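Long-range contact in lipase (Photobacterium sp. M37, PDB 2ORY), which hydrolyses triacylglycerols as a cold-adapted class 3 lipase of the alpha/beta-hydrolase fold: residues V86-G91 against C169-S174. Sequence-based numbering, arbitrary orientation.
Sequences VIAIRG and CVTGHS
Cys169 O accepts the amide of Ile87 at 2.9 Å, one rung of the parallel pairing that joins strand 84-90 of an alpha/beta-hydrolase sheet to strand 166-173, which lies between strands 84-90 and 199-206. Next comes Val170, whose CG1, anti to its backbone N (chi1 -169°), touches two isoleucines: Ile87 CG2, lying alongside at 4.1 Å, and the CD1 tip of Ile89. Helix 175-189 packs over this face through Leu179, Ala184 and Leu187. Thr171 then bonds twice through its backbone: its N donates to Ile87 O, almost in line with that carbonyl, and its O takes Ile89 N at 3.0 Å. On the opposite face its CG2 lies 4.2 Å from Val86 CG1, while OG1 turns to Ile204 O and Ser13. Gly172 CA still lies 3.4 Å from Ile89 O, but the next amide, His173 N, is 4.0 Å from that oxygen. A water replaces the direct bond, donating to Ile89 O and accepting His173 N at 2.9 Å; a second links His173 O to Gly91 N. Ser174 OG bonds His312 NE2 in what is probably the catalytic triad, on a likely nucleophile elbow with a strained backbone (phi 65°, psi -131°). Direct bonding thus gives way to water-mediated pairing just where the strand delivers the probable nucleophile.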
ATOM      1  N   VAL A  86       1.042  -6.347 -13.191  1.00 26.42           N
ATOM      2  CA  VAL A  86       1.020  -5.427 -12.054  1.00 28.67           C
ATOM      3  C   VAL A  86       0.044  -5.993 -11.016  1.00 25.44           C
ATOM      4  O   VAL A  86      -1.096  -6.281 -11.347  1.00 28.54           O
ATOM      5  CB  VAL A  86       0.507  -4.003 -12.431  1.00 31.41           C
ATOM      6  CG1 VAL A  86       0.367  -3.154 -11.175  1.00 26.29           C
ATOM      7  CG2 VAL A  86       1.460  -3.327 -13.382  1.00 24.12           C
ATOM      8  N   ILE A  87       0.491  -6.196  -9.780  1.00 27.43           N
ATOM      9  CA  ILE A  87      -0.417  -6.641  -8.717  1.00 23.23           C
ATOM     10  C   ILE A  87      -0.628  -5.381  -7.840  1.00 26.93           C
ATOM     11  O   ILE A  87       0.324  -4.871  -7.249  1.00 27.00           O
ATOM     12  CB  ILE A  87       0.209  -7.732  -7.847  1.00 25.59           C
ATOM     13  CG1 ILE A  87       0.464  -8.997  -8.663  1.00 23.62           C
ATOM     14  CG2 ILE A  87      -0.686  -7.995  -6.651  1.00 23.54           C
ATOM     15  CD1 ILE A  87       1.151 -10.092  -7.840  1.00 23.67           C
ATOM     16  N   ALA A  88      -1.852  -4.867  -7.780  1.00 24.75           N
ATOM     17  CA  ALA A  88      -2.125  -3.663  -6.991  1.00 27.04           C
ATOM     18  C   ALA A  88      -2.950  -4.031  -5.752  1.00 29.61           C
ATOM     19  O   ALA A  88      -3.863  -4.856  -5.822  1.00 26.30           O
ATOM     20  CB  ALA A  88      -2.859  -2.620  -7.849  1.00 28.76           C
ATOM     21  N   ILE A  89      -2.613  -3.417  -4.619  1.00 28.48           N
ATOM     22  CA  ILE A  89      -3.267  -3.722  -3.357  1.00 24.93           C
ATOM     23  C   ILE A  89      -3.804  -2.481  -2.663  1.00 28.51           C
ATOM     24  O   ILE A  89      -3.164  -1.431  -2.643  1.00 29.95           O
ATOM     25  CB  ILE A  89      -2.269  -4.479  -2.429  1.00 29.57           C
ATOM     26  CG1 ILE A  89      -1.987  -5.868  -3.043  1.00 30.78           C
ATOM     27  CG2 ILE A  89      -2.804  -4.561  -0.979  1.00 28.76           C
ATOM     28  CD1 ILE A  89      -0.813  -6.609  -2.459  1.00 26.66           C
ATOM     29  N   ARG A  90      -4.988  -2.623  -2.081  1.00 25.78           N
ATOM     30  CA  ARG A  90      -5.665  -1.536  -1.378  1.00 26.12           C
ATOM     31  C   ARG A  90      -6.075  -2.049  -0.005  1.00 27.24           C
ATOM     32  O   ARG A  90      -6.344  -3.242   0.154  1.00 22.45           O
ATOM     33  CB  ARG A  90      -6.933  -1.149  -2.157  1.00 32.89           C
ATOM     34  CG  ARG A  90      -7.776  -0.051  -1.547  1.00 33.70           C
ATOM     35  CD  ARG A  90      -9.170   0.019  -2.162  1.00 24.94           C
ATOM     36  NE  ARG A  90     -10.082  -0.915  -1.517  1.00 40.88           N
ATOM     37  CZ  ARG A  90     -11.352  -1.079  -1.861  1.00 42.40           C
ATOM     38  NH1 ARG A  90     -11.872  -0.366  -2.851  1.00 51.05           N
ATOM     39  NH2 ARG A  90     -12.099  -1.968  -1.230  1.00 52.50           N
ATOM     40  N   GLY A  91      -6.108  -1.143   0.971  1.00 26.54           N
ATOM     41  CA  GLY A  91      -6.542  -1.458   2.320  1.00 21.24           C
ATOM     42  C   GLY A  91      -7.822  -0.656   2.537  1.00 23.72           C
ATOM     43  O   GLY A  91      -8.586  -0.477   1.598  1.00 22.03           O
ATOM     44  N   CYS A 169       5.319  -6.371 -10.988  1.00 24.20           N
ATOM     45  CA  CYS A 169       5.562  -5.256 -10.079  1.00 24.44           C
ATOM     46  C   CYS A 169       4.377  -5.253  -9.095  1.00 22.83           C
ATOM     47  O   CYS A 169       3.218  -5.299  -9.504  1.00 21.27           O
ATOM     48  CB  CYS A 169       5.615  -3.918 -10.823  1.00 27.13           C
ATOM     49  SG  CYS A 169       6.106  -2.548  -9.737  1.00 28.77           S
ATOM     50  N   VAL A 170       4.660  -5.240  -7.797  1.00 25.74           N
ATOM     51  CA  VAL A 170       3.592  -5.224  -6.801  1.00 20.47           C
ATOM     52  C   VAL A 170       3.571  -3.822  -6.223  1.00 23.17           C
ATOM     53  O   VAL A 170       4.577  -3.348  -5.697  1.00 25.46           O
ATOM     54  CB  VAL A 170       3.853  -6.244  -5.667  1.00 23.73           C
ATOM     55  CG1 VAL A 170       2.588  -6.388  -4.807  1.00 19.19           C
ATOM     56  CG2 VAL A 170       4.321  -7.597  -6.262  1.00  8.32           C
ATOM     57  N   THR A 171       2.429  -3.151  -6.334  1.00 22.40           N
ATOM     58  CA  THR A 171       2.309  -1.789  -5.835  1.00 20.01           C
ATOM     59  C   THR A 171       1.065  -1.587  -4.957  1.00 21.87           C
ATOM     60  O   THR A 171       0.141  -2.409  -4.945  1.00 22.12           O
ATOM     61  CB  THR A 171       2.289  -0.795  -7.014  1.00 17.05           C
ATOM     62  OG1 THR A 171       2.454   0.532  -6.528  1.00 18.07           O
ATOM     63  CG2 THR A 171       0.967  -0.875  -7.759  1.00 25.56           C
ATOM     64  N   GLY A 172       1.057  -0.484  -4.215  1.00 22.84           N
ATOM     65  CA  GLY A 172      -0.059  -0.190  -3.341  1.00 20.40           C
ATOM     66  C   GLY A 172       0.240   1.053  -2.534  1.00 21.92           C
ATOM     67  O   GLY A 172       1.407   1.406  -2.347  1.00 19.55           O
ATOM     68  N   HIS A 173      -0.819   1.706  -2.060  1.00 20.23           N
ATOM     69  CA  HIS A 173      -0.741   2.939  -1.268  1.00 22.02           C
ATOM     70  C   HIS A 173      -1.329   2.758   0.135  1.00 20.15           C
ATOM     71  O   HIS A 173      -2.264   1.988   0.318  1.00 24.59           O
ATOM     72  CB  HIS A 173      -1.497   4.056  -2.020  1.00 17.04           C
ATOM     73  CG  HIS A 173      -1.648   5.333  -1.252  1.00 23.81           C
ATOM     74  ND1 HIS A 173      -2.727   5.591  -0.428  1.00 28.19           N
ATOM     75  CD2 HIS A 173      -0.859   6.434  -1.188  1.00 19.94           C
ATOM     76  CE1 HIS A 173      -2.594   6.789   0.109  1.00 23.95           C
ATOM     77  NE2 HIS A 173      -1.466   7.323  -0.335  1.00 29.11           N
ATOM     78  N   SER A 174      -0.786   3.474   1.115  1.00 21.26           N
ATOM     79  CA  SER A 174      -1.284   3.415   2.494  1.00 21.52           C
ATOM     80  C   SER A 174      -1.053   2.005   3.061  1.00 23.84           C
ATOM     81  O   SER A 174       0.056   1.488   2.988  1.00 19.44           O
ATOM     82  CB  SER A 174      -2.782   3.781   2.507  1.00 17.86           C
ATOM     83  OG  SER A 174      -3.276   4.008   3.820  1.00 22.21           O
TER
HETATM   84  O   HOH W   1      -3.333   0.981  -3.320  1.00 21.45           O
HETATM   85  O   HOH W   2      -4.810   1.074   1.475  1.00 20.26           O